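Local atomic coordinates of endoglucanase (Clostridium thermocellum, PDB entry 2YIK), a protein that probably hydrolyses internal beta-1,4-glucosidic bonds of cellulose, as a family 9 glycoside hydrolase, and so takes part in cellulose breakdown. Residues 42-46 with 440-444; 447-451 with 487-492. All coordinates share one frame. Residue numbers count along the deposited sequence, not the author numbering.

Contact 1: residues 42-46 with 440-444; sequences KALQY and VGYSS
Residues 42-46 form one helical turn inside helix 40-47, closed by the hydrogen bond from Y46 N to K42 O (2.9 Å). Against it runs the irregular loop 440-444, where G441 takes a positive phi (80/-7) and Y442 returns to phi/psi -71/-35; the backbones come nearest at Y46 and Y442, CA to CA 7.1 Å. K42 is extended, all four chi angles t, so its chain passes over one face of the Y442 ring and NZ donates to Y442 O at 2.8 Å. On the way CE makes a CH-pi contact 4.1 Å from the Y442 ring centroid, and NZ lies 4.7 Å from that centroid, a cation-pi contact. Within the family 9 catalytic domain this ties an early helix to a loop some 400 residues later; L44, pointing away from the loop, packs on helix 499-516, which A43 also touches. Y442 (chi1 t) points its edge at the face of Y46 (chi1 -84°), T-shaped, centroids 6.0 Å apart and planes at 80°, while A43 CB sits 4.0 Å from Y442 CE1. A water donates to both Y46 OH (3.0 Å) and G441 O (2.8 Å). Y46 OH also hydrogen-bonds D524, and Y442 OH hydrogen-bonds N39.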
loop_
_atom_site.group_PDB
_atom_site.type_symbol
_atom_site.label_atom_id
_atom_site.label_comp_id
_atom_site.label_asym_id
_atom_site.label_seq_id
_atom_site.Cartn_x
_atom_site.Cartn_y
_atom_site.Cartn_z
ATOM N N LYS A 42 -20.494 4.058 2.511
ATOM C CA LYS A 42 -19.971 5.075 3.408
ATOM C C LYS A 42 -18.599 4.651 3.928
ATOM O O LYS A 42 -17.721 5.486 4.148
ATOM C CB LYS A 42 -20.934 5.280 4.579
ATOM C CG LYS A 42 -20.399 6.208 5.654
ATOM C CD LYS A 42 -21.365 6.352 6.834
ATOM C CE LYS A 42 -20.648 6.975 8.031
ATOM N NZ LYS A 42 -21.570 7.285 9.161
ATOM N N ALA A 43 -18.414 3.349 4.130
ATOM C CA ALA A 43 -17.136 2.839 4.624
ATOM C C ALA A 43 -16.050 3.126 3.590
ATOM O O ALA A 43 -14.942 3.546 3.930
ATOM C CB ALA A 43 -17.240 1.345 4.889
ATOM N N LEU A 44 -16.378 2.904 2.322
ATOM C CA LEU A 44 -15.443 3.162 1.231
ATOM C C LEU A 44 -15.102 4.647 1.222
ATOM O O LEU A 44 -13.932 5.036 1.191
ATOM C CB LEU A 44 -16.066 2.770 -0.116
ATOM C CG LEU A 44 -15.250 3.149 -1.357
ATOM C CD1 LEU A 44 -13.880 2.482 -1.280
ATOM C CD2 LEU A 44 -15.977 2.720 -2.628
ATOM N N GLN A 45 -16.139 5.480 1.248
ATOM C CA GLN A 45 -15.949 6.923 1.251
ATOM C C GLN A 45 -15.004 7.346 2.363
ATOM O O GLN A 45 -13.994 8.009 2.117
ATOM C CB GLN A 45 -17.292 7.633 1.426
ATOM C CG GLN A 45 -17.168 9.100 1.780
ATOM C CD GLN A 45 -18.506 9.735 2.143
ATOM O OE1 GLN A 45 -19.324 9.130 2.841
ATOM N NE2 GLN A 45 -18.725 10.963 1.687
ATOM N N TYR A 46 -15.336 6.961 3.589
ATOM C CA TYR A 46 -14.518 7.307 4.740
ATOM C C TYR A 46 -13.094 6.754 4.692
ATOM O O TYR A 46 -12.145 7.458 5.035
ATOM C CB TYR A 46 -15.201 6.833 6.029
ATOM C CG TYR A 46 -16.236 7.791 6.583
ATOM C CD1 TYR A 46 -17.239 8.313 5.769
ATOM C CD2 TYR A 46 -16.223 8.157 7.928
ATOM C CE1 TYR A 46 -18.202 9.174 6.277
ATOM C CE2 TYR A 46 -17.183 9.021 8.450
ATOM C CZ TYR A 46 -18.171 9.525 7.619
ATOM O OH TYR A 46 -19.135 10.367 8.128
ATOM N N VAL A 440 -12.203 4.983 12.757
ATOM C CA VAL A 440 -12.543 6.213 13.460
ATOM C C VAL A 440 -13.430 7.193 12.688
ATOM O O VAL A 440 -13.301 7.358 11.473
ATOM C CB VAL A 440 -11.267 6.929 14.053
ATOM C CG1 VAL A 440 -10.002 6.250 13.585
ATOM C CG2 VAL A 440 -11.274 8.403 13.728
ATOM N N GLY A 441 -14.363 7.803 13.420
ATOM C CA GLY A 441 -15.280 8.779 12.850
ATOM C C GLY A 441 -16.467 8.225 12.081
ATOM O O GLY A 441 -17.362 8.968 11.693
ATOM N N TYR A 442 -16.488 6.915 11.875
ATOM C CA TYR A 442 -17.557 6.271 11.122
ATOM C C TYR A 442 -18.900 6.239 11.837
ATOM O O TYR A 442 -19.954 6.346 11.204
ATOM C CB TYR A 442 -17.155 4.832 10.788
ATOM C CG TYR A 442 -18.153 4.072 9.937
ATOM C CD1 TYR A 442 -18.173 4.227 8.551
ATOM C CD2 TYR A 442 -19.063 3.182 10.512
ATOM C CE1 TYR A 442 -19.066 3.513 7.757
ATOM C CE2 TYR A 442 -19.966 2.461 9.726
ATOM C CZ TYR A 442 -19.956 2.631 8.350
ATOM O OH TYR A 442 -20.815 1.907 7.558
ATOM N N SER A 443 -18.860 6.098 13.156
ATOM C CA SER A 443 -20.086 5.986 13.928
ATOM C C SER A 443 -19.884 6.537 15.336
ATOM O O SER A 443 -18.754 6.831 15.732
ATOM C CB SER A 443 -20.467 4.505 13.984
ATOM O OG SER A 443 -21.764 4.318 14.521
ATOM N N SER A 444 -20.967 6.682 16.099
ATOM C CA SER A 444 -20.832 7.198 17.458
ATOM C C SER A 444 -20.056 6.209 18.321
ATOM O O SER A 444 -19.449 6.599 19.317
ATOM C CB SER A 444 -22.207 7.475 18.089
ATOM O OG SER A 444 -23.067 6.348 18.004
HETATM O O HOH W 1 -19.994 9.795 10.992
#

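Contact 2: residues 447-451 with 487-492; sequences VKYPH and DRTNDY
The carboxylate of D487 accepts two backbone hydrogen bonds from successive amides of the facing loop: K448 N to OD2 at 2.8 Å, nearly straight at 169°, and Y449 N to OD1 at 2.9 Å, more bent at 148°. With chi1 t, D487 carries this group across to 447-451, where OD1 lies 3.7 Å from V447 CB. Neither segment is helix or strand. R488 to D491 make a type I beta turn, closed by D491 N to R488 O (3.0 Å), with R488 NE hydrogen-bonded to N490 OD1 at 3.2 Å; D491 then centres an inverse gamma turn. The closest CA pair is H451 and T489, 4.6 Å. Here the backbones meet through CA-H...O contacts, T489 CA to Y449 O at 3.2 Å and H451 CA to T489 O at 3.5 Å. T489 OG1 lies at the edge of the Y449 ring (chi1 m) and hydrogen-bonds H467. Y492 CB sits over one face of the H451 imidazole, 3.9 Å from its centroid, a CH-pi contact; W194 meets H451 edge-to-face. H451 is the predicted active-site histidine of this family 9 enzyme. D487 anchors the amides two and three residues before it, consistent with a defined loop path there.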
loop_
_atom_site.group_PDB
_atom_site.type_symbol
_atom_site.label_atom_id
_atom_site.label_comp_id
_atom_site.label_asym_id
_atom_site.label_seq_id
_atom_site.Cartn_x
_atom_site.Cartn_y
_atom_site.Cartn_z
ATOM N N VAL A 447 -13.739 4.115 17.598
ATOM C CA VAL A 447 -12.622 4.472 18.461
ATOM C C VAL A 447 -12.400 5.969 18.237
ATOM O O VAL A 447 -12.612 6.478 17.128
ATOM C CB VAL A 447 -11.337 3.686 18.097
ATOM C CG1 VAL A 447 -11.488 2.232 18.510
ATOM C CG2 VAL A 447 -11.076 3.766 16.615
ATOM N N LYS A 448 -11.968 6.674 19.278
ATOM C CA LYS A 448 -11.784 8.117 19.178
ATOM C C LYS A 448 -10.384 8.638 19.453
ATOM O O LYS A 448 -10.125 9.821 19.262
ATOM C CB LYS A 448 -12.777 8.810 20.120
ATOM C CG LYS A 448 -14.225 8.500 19.789
ATOM C CD LYS A 448 -15.146 8.737 20.974
ATOM C CE LYS A 448 -16.611 8.597 20.573
ATOM N NZ LYS A 448 -16.966 7.226 20.092
ATOM N N TYR A 449 -9.477 7.766 19.875
ATOM C CA TYR A 449 -8.120 8.204 20.194
ATOM C C TYR A 449 -7.002 7.540 19.393
ATOM O O TYR A 449 -6.076 6.967 19.977
ATOM C CB TYR A 449 -7.857 7.985 21.681
ATOM C CG TYR A 449 -8.766 8.780 22.578
ATOM C CD1 TYR A 449 -10.043 8.319 22.889
ATOM C CD2 TYR A 449 -8.367 10.016 23.087
ATOM C CE1 TYR A 449 -10.905 9.069 23.683
ATOM C CE2 TYR A 449 -9.217 10.776 23.884
ATOM C CZ TYR A 449 -10.485 10.297 24.176
ATOM O OH TYR A 449 -11.332 11.063 24.944
ATOM N N PRO A 450 -7.059 7.616 18.052
ATOM C CA PRO A 450 -5.982 6.979 17.283
ATOM C C PRO A 450 -4.587 7.531 17.602
ATOM O O PRO A 450 -4.431 8.699 17.979
ATOM C CB PRO A 450 -6.402 7.215 15.823
ATOM C CG PRO A 450 -7.300 8.445 15.898
ATOM C CD PRO A 450 -8.084 8.198 17.166
ATOM N N HIS A 451 -3.580 6.675 17.467
ATOM C CA HIS A 451 -2.186 7.049 17.714
ATOM C C HIS A 451 -1.716 7.809 16.473
ATOM O O HIS A 451 -1.068 7.247 15.588
ATOM C CB HIS A 451 -1.352 5.782 17.920
ATOM C CG HIS A 451 0.068 6.046 18.311
ATOM N ND1 HIS A 451 1.121 5.895 17.434
ATOM C CD2 HIS A 451 0.606 6.443 19.486
ATOM C CE1 HIS A 451 2.249 6.185 18.056
ATOM N NE2 HIS A 451 1.966 6.520 19.301
ATOM N N ASP A 487 -8.764 2.165 23.903
ATOM C CA ASP A 487 -8.857 3.340 23.046
ATOM C C ASP A 487 -8.180 4.579 23.644
ATOM O O ASP A 487 -8.841 5.457 24.195
ATOM C CB ASP A 487 -10.339 3.614 22.740
ATOM C CG ASP A 487 -10.537 4.714 21.714
ATOM O OD1 ASP A 487 -9.561 5.079 21.027
ATOM O OD2 ASP A 487 -11.680 5.201 21.592
ATOM N N ARG A 488 -6.854 4.629 23.529
ATOM C CA ARG A 488 -6.055 5.746 24.029
ATOM C C ARG A 488 -5.017 6.155 22.989
ATOM O O ARG A 488 -4.490 5.312 22.258
ATOM C CB ARG A 488 -5.330 5.364 25.320
ATOM C CG ARG A 488 -6.197 5.357 26.572
ATOM C CD ARG A 488 -5.324 5.081 27.792
ATOM N NE ARG A 488 -4.301 6.114 27.958
ATOM C CZ ARG A 488 -4.513 7.312 28.503
ATOM N NH1 ARG A 488 -5.723 7.637 28.951
ATOM N NH2 ARG A 488 -3.514 8.191 28.591
ATOM N N THR A 489 -4.714 7.447 22.931
ATOM C CA THR A 489 -3.738 7.956 21.982
ATOM C C THR A 489 -2.377 7.270 22.140
ATOM O O THR A 489 -1.678 7.029 21.151
ATOM C CB THR A 489 -3.578 9.487 22.141
ATOM O OG1 THR A 489 -4.838 10.125 21.892
ATOM C CG2 THR A 489 -2.542 10.028 21.158
ATOM N N ASN A 490 -1.994 6.931 23.370
ATOM C CA ASN A 490 -0.699 6.287 23.563
ATOM C C ASN A 490 -0.698 4.764 23.434
ATOM O O ASN A 490 0.329 4.126 23.688
ATOM C CB ASN A 490 -0.072 6.701 24.906
ATOM C CG ASN A 490 -0.887 6.249 26.105
ATOM O OD1 ASN A 490 -1.867 5.519 25.969
ATOM N ND2 ASN A 490 -0.472 6.678 27.295
ATOM N N ASP A 491 -1.831 4.172 23.049
ATOM C CA ASP A 491 -1.878 2.722 22.848
ATOM C C ASP A 491 -1.372 2.539 21.421
ATOM O O ASP A 491 -2.156 2.516 20.467
ATOM C CB ASP A 491 -3.311 2.180 22.968
ATOM C CG ASP A 491 -3.400 0.689 22.662
ATOM O OD1 ASP A 491 -2.327 0.067 22.464
ATOM O OD2 ASP A 491 -4.531 0.138 22.619
ATOM N N TYR A 492 -0.055 2.412 21.275
ATOM C CA TYR A 492 0.539 2.286 19.954
ATOM C C TYR A 492 0.412 0.935 19.264
ATOM O O TYR A 492 0.830 0.791 18.114
ATOM C CB TYR A 492 2.014 2.696 19.994
ATOM C CG TYR A 492 2.856 1.853 20.912
ATOM C CD1 TYR A 492 2.948 2.141 22.276
ATOM C CD2 TYR A 492 3.536 0.737 20.422
ATOM C CE1 TYR A 492 3.705 1.327 23.136
ATOM C CE2 TYR A 492 4.287 -0.079 21.262
ATOM C CZ TYR A 492 4.369 0.216 22.614
ATOM O OH TYR A 492 5.113 -0.613 23.436
#

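The two contacts come in series along the chain: contact 1 closes at 444, and contact 2 opens three residues later at 447. Their centres are about 17 Å apart, on the same side of the chain's centre. What joins them is the long loop between helix 416-428 and helix 453-456, which supplies 440-444 to the first and 447-451 to the second; V440 CB even touches V447 O at 3.4 Å, and V440 CG1 reaches P450 CG at 4.2 Å. The loop is thus held in its middle part by helix 40-47 and, nearer helix 453-456, by the loop preceding helix 499-516, linking helix 40-47, near the start of the modelled chain, to the predicted active-site region.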